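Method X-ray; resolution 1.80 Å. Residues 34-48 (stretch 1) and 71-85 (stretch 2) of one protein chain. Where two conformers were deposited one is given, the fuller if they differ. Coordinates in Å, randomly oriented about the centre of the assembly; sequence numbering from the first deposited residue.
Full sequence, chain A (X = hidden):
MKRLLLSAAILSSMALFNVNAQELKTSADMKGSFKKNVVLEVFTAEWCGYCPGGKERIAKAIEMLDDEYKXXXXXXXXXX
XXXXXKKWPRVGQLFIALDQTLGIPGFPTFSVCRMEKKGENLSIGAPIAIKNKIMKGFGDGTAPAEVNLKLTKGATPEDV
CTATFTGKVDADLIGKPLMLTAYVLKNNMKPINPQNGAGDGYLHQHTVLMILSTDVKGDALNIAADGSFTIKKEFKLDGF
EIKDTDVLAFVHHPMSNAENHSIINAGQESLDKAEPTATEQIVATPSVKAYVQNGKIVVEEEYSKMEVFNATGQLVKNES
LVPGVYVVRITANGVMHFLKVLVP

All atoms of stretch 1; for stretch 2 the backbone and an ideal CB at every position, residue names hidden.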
# COMPACT_ATOMS: atom_id res chain seq x y z
N PHE A 34 18.88 -15.08 2.02
CA PHE A 34 18.44 -13.69 2.06
C PHE A 34 18.13 -13.16 3.47
O PHE A 34 17.97 -13.94 4.40
CB PHE A 34 17.26 -13.51 1.07
CG PHE A 34 17.55 -13.98 -0.31
CD1 PHE A 34 18.41 -13.26 -1.14
CD2 PHE A 34 17.00 -15.15 -0.79
CE1 PHE A 34 18.71 -13.71 -2.42
CE2 PHE A 34 17.29 -15.60 -2.06
CZ PHE A 34 18.16 -14.87 -2.89
N LYS A 35 18.01 -11.84 3.59
CA LYS A 35 17.78 -11.18 4.88
C LYS A 35 16.28 -11.07 5.17
O LYS A 35 15.57 -10.39 4.43
CB LYS A 35 18.40 -9.79 4.85
CG LYS A 35 18.09 -8.91 6.06
CD LYS A 35 18.71 -7.51 5.90
CE LYS A 35 17.87 -6.62 4.96
NZ LYS A 35 18.49 -5.27 4.82
N LYS A 36 15.82 -11.69 6.26
CA LYS A 36 14.39 -11.75 6.60
C LYS A 36 13.80 -10.42 7.09
O LYS A 36 14.34 -9.78 8.00
CB LYS A 36 14.17 -12.87 7.64
CG LYS A 36 12.76 -13.07 8.18
CD LYS A 36 11.87 -13.76 7.16
CE LYS A 36 10.46 -14.11 7.68
NZ LYS A 36 10.38 -15.43 8.36
N ASN A 37 12.69 -10.03 6.46
CA ASN A 37 11.81 -8.97 6.97
C ASN A 37 10.51 -9.63 7.40
O ASN A 37 10.11 -10.62 6.81
CB ASN A 37 11.51 -7.93 5.89
CG ASN A 37 12.76 -7.22 5.41
OD1 ASN A 37 13.63 -6.90 6.21
ND2 ASN A 37 12.87 -7.00 4.11
N VAL A 38 9.88 -9.05 8.41
CA VAL A 38 8.69 -9.62 9.03
C VAL A 38 7.50 -8.76 8.65
O VAL A 38 7.57 -7.54 8.75
CB VAL A 38 8.84 -9.70 10.56
CG1 VAL A 38 7.44 -9.87 11.25
CG2 VAL A 38 9.72 -10.87 10.94
N VAL A 39 6.42 -9.40 8.21
CA VAL A 39 5.13 -8.74 7.97
C VAL A 39 4.18 -9.06 9.11
O VAL A 39 4.07 -10.20 9.54
CB VAL A 39 4.52 -9.23 6.61
CG1 VAL A 39 3.08 -8.73 6.41
CG2 VAL A 39 5.42 -8.82 5.44
N LEU A 40 3.50 -8.03 9.63
CA LEU A 40 2.43 -8.23 10.60
C LEU A 40 1.15 -7.83 9.90
O LEU A 40 1.12 -6.81 9.22
CB LEU A 40 2.65 -7.34 11.84
CG LEU A 40 4.02 -7.46 12.55
CD1 LEU A 40 4.02 -6.60 13.82
CD2 LEU A 40 4.31 -8.93 12.89
N GLU A 41 0.12 -8.68 10.00
CA GLU A 41 -1.24 -8.31 9.55
C GLU A 41 -2.11 -8.20 10.79
O GLU A 41 -2.28 -9.17 11.51
CB GLU A 41 -1.79 -9.33 8.52
CG GLU A 41 -0.98 -9.23 7.20
CD GLU A 41 -1.26 -10.37 6.24
OE1 GLU A 41 -1.02 -11.51 6.65
OE2 GLU A 41 -1.73 -10.11 5.10
N VAL A 42 -2.58 -6.97 11.05
CA VAL A 42 -3.39 -6.69 12.23
C VAL A 42 -4.85 -6.48 11.85
O VAL A 42 -5.17 -5.74 10.91
CB VAL A 42 -2.91 -5.40 12.93
CG1 VAL A 42 -3.70 -5.20 14.28
CG2 VAL A 42 -1.38 -5.46 13.09
N PHE A 43 -5.73 -7.10 12.62
CA PHE A 43 -7.17 -7.11 12.30
C PHE A 43 -7.91 -6.18 13.25
O PHE A 43 -7.84 -6.32 14.46
CB PHE A 43 -7.67 -8.56 12.34
CG PHE A 43 -6.78 -9.47 11.57
CD1 PHE A 43 -6.58 -9.27 10.20
CD2 PHE A 43 -6.07 -10.49 12.20
CE1 PHE A 43 -5.65 -10.07 9.49
CE2 PHE A 43 -5.16 -11.31 11.49
CZ PHE A 43 -4.97 -11.10 10.14
N THR A 44 -8.61 -5.21 12.67
CA THR A 44 -9.06 -4.05 13.43
C THR A 44 -10.35 -3.45 12.84
O THR A 44 -10.74 -3.75 11.70
CB THR A 44 -7.92 -2.99 13.47
OG1 THR A 44 -8.22 -1.96 14.43
CG2 THR A 44 -7.69 -2.35 12.09
N ALA A 45 -11.01 -2.60 13.62
CA ALA A 45 -12.16 -1.83 13.12
C ALA A 45 -12.34 -0.52 13.85
O ALA A 45 -11.98 -0.39 15.02
CB ALA A 45 -13.43 -2.65 13.19
N GLU A 46 -12.96 0.44 13.16
CA GLU A 46 -13.16 1.78 13.73
C GLU A 46 -14.15 1.79 14.90
O GLU A 46 -14.07 2.65 15.79
CB GLU A 46 -13.58 2.75 12.63
CG GLU A 46 -12.37 3.11 11.74
CD GLU A 46 -12.69 4.10 10.62
OE1 GLU A 46 -13.89 4.32 10.37
OE2 GLU A 46 -11.73 4.61 9.98
N TRP A 47 -15.04 0.80 14.92
CA TRP A 47 -16.00 0.65 16.03
C TRP A 47 -15.42 -0.08 17.24
O TRP A 47 -16.05 -0.14 18.31
CB TRP A 47 -17.29 -0.06 15.54
CG TRP A 47 -17.04 -1.37 14.81
CD1 TRP A 47 -17.13 -1.58 13.46
CD2 TRP A 47 -16.63 -2.63 15.38
NE1 TRP A 47 -16.81 -2.89 13.17
CE2 TRP A 47 -16.51 -3.55 14.33
CE3 TRP A 47 -16.36 -3.06 16.70
CZ2 TRP A 47 -16.09 -4.89 14.53
CZ3 TRP A 47 -15.98 -4.38 16.91
CH2 TRP A 47 -15.84 -5.28 15.82
N CYS A 48 -14.22 -0.63 17.09
CA CYS A 48 -13.61 -1.50 18.11
C CYS A 48 -12.82 -0.67 19.13
O CYS A 48 -11.75 -0.14 18.82
CB CYS A 48 -12.73 -2.55 17.42
SG CYS A 48 -11.69 -3.53 18.53
N UNK A 71 13.69 -1.59 11.40
CA UNK A 71 13.54 -1.33 9.97
C UNK A 71 13.02 -2.53 9.19
O UNK A 71 12.62 -2.40 8.03
CB UNK A 71 14.88 -0.89 9.38
N UNK A 72 13.04 -3.70 9.82
CA UNK A 72 12.72 -4.95 9.14
C UNK A 72 11.34 -5.52 9.54
O UNK A 72 11.02 -6.67 9.22
CB UNK A 72 13.81 -5.98 9.44
N UNK A 73 10.53 -4.71 10.22
CA UNK A 73 9.15 -5.10 10.56
C UNK A 73 8.17 -4.20 9.79
O UNK A 73 8.19 -2.98 9.95
CB UNK A 73 8.91 -5.00 12.07
N UNK A 74 7.33 -4.81 8.96
CA UNK A 74 6.40 -4.05 8.13
C UNK A 74 4.99 -4.34 8.62
O UNK A 74 4.46 -5.42 8.34
CB UNK A 74 6.55 -4.40 6.65
N UNK A 75 4.39 -3.40 9.34
CA UNK A 75 3.02 -3.57 9.85
C UNK A 75 1.98 -3.28 8.77
O UNK A 75 2.17 -2.46 7.87
CB UNK A 75 2.78 -2.66 11.05
N UNK A 76 0.86 -4.00 8.86
CA UNK A 76 -0.32 -3.69 8.05
C UNK A 76 -1.57 -3.85 8.92
O UNK A 76 -1.60 -4.73 9.77
CB UNK A 76 -0.39 -4.59 6.82
N UNK A 77 -2.55 -2.96 8.73
CA UNK A 77 -3.81 -3.02 9.47
C UNK A 77 -4.91 -3.26 8.45
O UNK A 77 -5.03 -2.49 7.48
CB UNK A 77 -4.06 -1.74 10.28
N UNK A 78 -5.70 -4.30 8.69
CA UNK A 78 -6.74 -4.74 7.76
C UNK A 78 -8.07 -4.52 8.46
O UNK A 78 -8.32 -5.08 9.53
CB UNK A 78 -6.56 -6.20 7.34
N UNK A 79 -8.91 -3.66 7.88
CA UNK A 79 -10.17 -3.29 8.50
C UNK A 79 -11.32 -4.19 8.07
O UNK A 79 -11.34 -4.65 6.94
CB UNK A 79 -10.50 -1.83 8.17
N UNK A 80 -12.28 -4.42 8.97
CA UNK A 80 -13.48 -5.15 8.60
C UNK A 80 -14.75 -4.61 9.23
O UNK A 80 -14.76 -4.16 10.39
CB UNK A 80 -13.32 -6.62 8.98
N UNK A 81 -15.85 -4.67 8.46
CA UNK A 81 -17.16 -4.22 8.97
C UNK A 81 -17.15 -2.78 9.49
O UNK A 81 -17.67 -2.49 10.57
CB UNK A 81 -17.62 -5.15 10.09
N UNK A 82 -16.53 -1.89 8.72
CA UNK A 82 -16.48 -0.50 9.12
C UNK A 82 -16.44 0.43 7.92
O UNK A 82 -16.61 -0.02 6.80
CB UNK A 82 -15.26 -0.25 10.02
N UNK A 83 -16.21 1.72 8.16
CA UNK A 83 -16.16 2.69 7.07
C UNK A 83 -15.06 2.45 6.03
O UNK A 83 -15.20 2.85 4.86
CB UNK A 83 -15.98 4.09 7.66
N UNK A 84 -13.97 1.81 6.46
CA UNK A 84 -12.85 1.57 5.57
C UNK A 84 -13.13 0.39 4.64
O UNK A 84 -12.87 0.47 3.44
CB UNK A 84 -11.58 1.32 6.38
N UNK A 85 -13.69 -0.69 5.18
CA UNK A 85 -14.06 -1.84 4.33
C UNK A 85 -15.29 -1.53 3.46
O UNK A 85 -15.51 -2.17 2.43
CB UNK A 85 -14.34 -3.07 5.20

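Position 71 has nothing of stretch 1 within 5.5 Å of its ideal CB. Almost any residue would do; it is E71.

At position 72 CA-to-CB runs sideways, and the ideal CB is 3.4 Å from N37 OD1. The carbonyl of K36 invites a donor. Lysine, arginine or glutamine could suit. It is R72. NE and NH2 both donate to K36 O, at 2.8 and 2.7 Å, and K35 CG lies over one face of the guanidinium.

From 73 to 79 the backbone pairs in parallel with V38 to T44, so side chains alternate between two faces. Position 73 shares a face with V38 and L40; an apolar residue fits. It is V73, with CG1 3.8 Å from L40 CD1.

Position 74 joins V39 on the other face. A large apolar group could reach back toward N37. It is F74; CE2 comes 3.5 Å from N37 CB.

At position 75 the ideal CB is 4.8 Å from L40 CB. Many residues would fit. It is Q75.

At position 76 the ideal CB is 3.6 Å from L40 O, so a short hydroxyl could donate there; serine or threonine suits. It is T76. Both N and OG1 donate to L40 O, each at 2.8 Å.

Position 77 pairs with V42, and its ideal CB is 4.1 Å from T44 CG2. An apolar or aromatic residue fits. It is F77. V42 CB sits over the ring face.

The ideal CB of position 78 is 4.2 Å from F43 CD1, favouring a compact apolar residue. It is V78, with CB at the edge of the F43 ring.

Position 79 is beside T44, near A45 and E46. A flat or polar side chain could serve. It is H79. T44 CG2 lies over its ring face, and ND1 donates to position 82.

Position 80 points sideways; many side chains, polar or aromatic, could suit. It is Y80.

Position 81 has positive phi and psi (55/46), favouring glycine, asparagine or aspartate. It is N81. Its carbonyl accepts a weak bond from W47 NE1.

Position 82 points toward stretch 1, its ideal CB 4.0 Å from E46 N, just before a helix. Aspartate, asparagine, serine or threonine would suit. It is D82: OD2 accepts from E46 N at 2.8 Å, and OD1 caps the helix.

At position 83 an ideal CB would lie 3.4 Å from E46 OE1, so a small residue fits. It is G83; a water bridges its N and E46 OE1.

Position 84 points toward E46. Aliphatic groups could fit; I84 places CD1 3.5 Å from E46 OE2.

Position 85 is out of reach, so many residues would do. It is S85.

Stretch 2 (71-85) ERVFQTFVHYNDGIS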
# COMPACT_ATOMS: atom_id res chain seq x y z
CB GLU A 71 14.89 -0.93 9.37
CG GLU A 71 15.23 0.55 9.46
CD GLU A 71 16.71 0.83 9.30
OE1 GLU A 71 17.17 1.89 9.77
OE2 GLU A 71 17.43 -0.02 8.73
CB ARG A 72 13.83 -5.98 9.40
CG ARG A 72 15.15 -5.62 8.72
CD ARG A 72 16.34 -6.46 9.20
NE ARG A 72 16.16 -7.91 9.00
CZ ARG A 72 17.03 -8.83 9.42
NH1 ARG A 72 18.15 -8.46 10.05
NH2 ARG A 72 16.78 -10.12 9.22
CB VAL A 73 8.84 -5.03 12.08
CG1 VAL A 73 7.39 -5.46 12.35
CG2 VAL A 73 9.81 -5.91 12.85
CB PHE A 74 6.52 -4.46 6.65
CG PHE A 74 7.92 -4.37 6.09
CD1 PHE A 74 8.77 -3.30 6.43
CD2 PHE A 74 8.39 -5.33 5.20
CE1 PHE A 74 10.08 -3.25 5.91
CE2 PHE A 74 9.67 -5.26 4.66
CZ PHE A 74 10.51 -4.20 5.01
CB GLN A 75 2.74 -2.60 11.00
CG GLN A 75 3.66 -2.65 12.19
CD GLN A 75 3.32 -1.51 13.16
OE1 GLN A 75 2.28 -1.54 13.81
NE2 GLN A 75 4.18 -0.50 13.23
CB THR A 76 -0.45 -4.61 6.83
OG1 THR A 76 -0.70 -5.95 7.27
CG2 THR A 76 0.80 -4.60 5.97
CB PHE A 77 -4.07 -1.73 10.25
CG PHE A 77 -3.18 -1.58 11.46
CD1 PHE A 77 -3.68 -1.83 12.75
CD2 PHE A 77 -1.83 -1.22 11.30
CE1 PHE A 77 -2.83 -1.74 13.88
CE2 PHE A 77 -0.98 -1.11 12.42
CZ PHE A 77 -1.48 -1.37 13.71
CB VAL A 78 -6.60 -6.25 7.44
CG1 VAL A 78 -7.75 -6.70 6.54
CG2 VAL A 78 -5.24 -6.56 6.77
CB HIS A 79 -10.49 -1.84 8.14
CG HIS A 79 -9.78 -0.85 9.00
ND1 HIS A 79 -10.42 -0.13 9.98
CD2 HIS A 79 -8.47 -0.51 9.07
CE1 HIS A 79 -9.54 0.64 10.60
NE2 HIS A 79 -8.35 0.42 10.07
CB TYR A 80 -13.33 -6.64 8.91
CG TYR A 80 -14.36 -7.50 8.20
CD1 TYR A 80 -14.36 -7.57 6.81
CD2 TYR A 80 -15.31 -8.25 8.90
CE1 TYR A 80 -15.26 -8.34 6.11
CE2 TYR A 80 -16.26 -9.05 8.19
CZ TYR A 80 -16.20 -9.08 6.79
OH TYR A 80 -17.04 -9.81 5.99
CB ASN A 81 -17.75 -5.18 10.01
CG ASN A 81 -18.34 -6.44 9.38
OD1 ASN A 81 -18.43 -6.53 8.16
ND2 ASN A 81 -18.71 -7.41 10.21
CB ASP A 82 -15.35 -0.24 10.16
CG ASP A 82 -13.92 -0.25 9.57
OD1 ASP A 82 -13.76 -0.36 8.33
OD2 ASP A 82 -12.98 -0.14 10.38
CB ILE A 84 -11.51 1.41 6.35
CG1 ILE A 84 -11.10 2.76 6.98
CG2 ILE A 84 -10.41 0.87 5.44
CD1 ILE A 84 -9.81 2.74 7.72
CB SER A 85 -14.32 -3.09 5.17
OG SER A 85 -15.46 -2.93 6.01
O HOH W 1 -16.25 3.31 10.50
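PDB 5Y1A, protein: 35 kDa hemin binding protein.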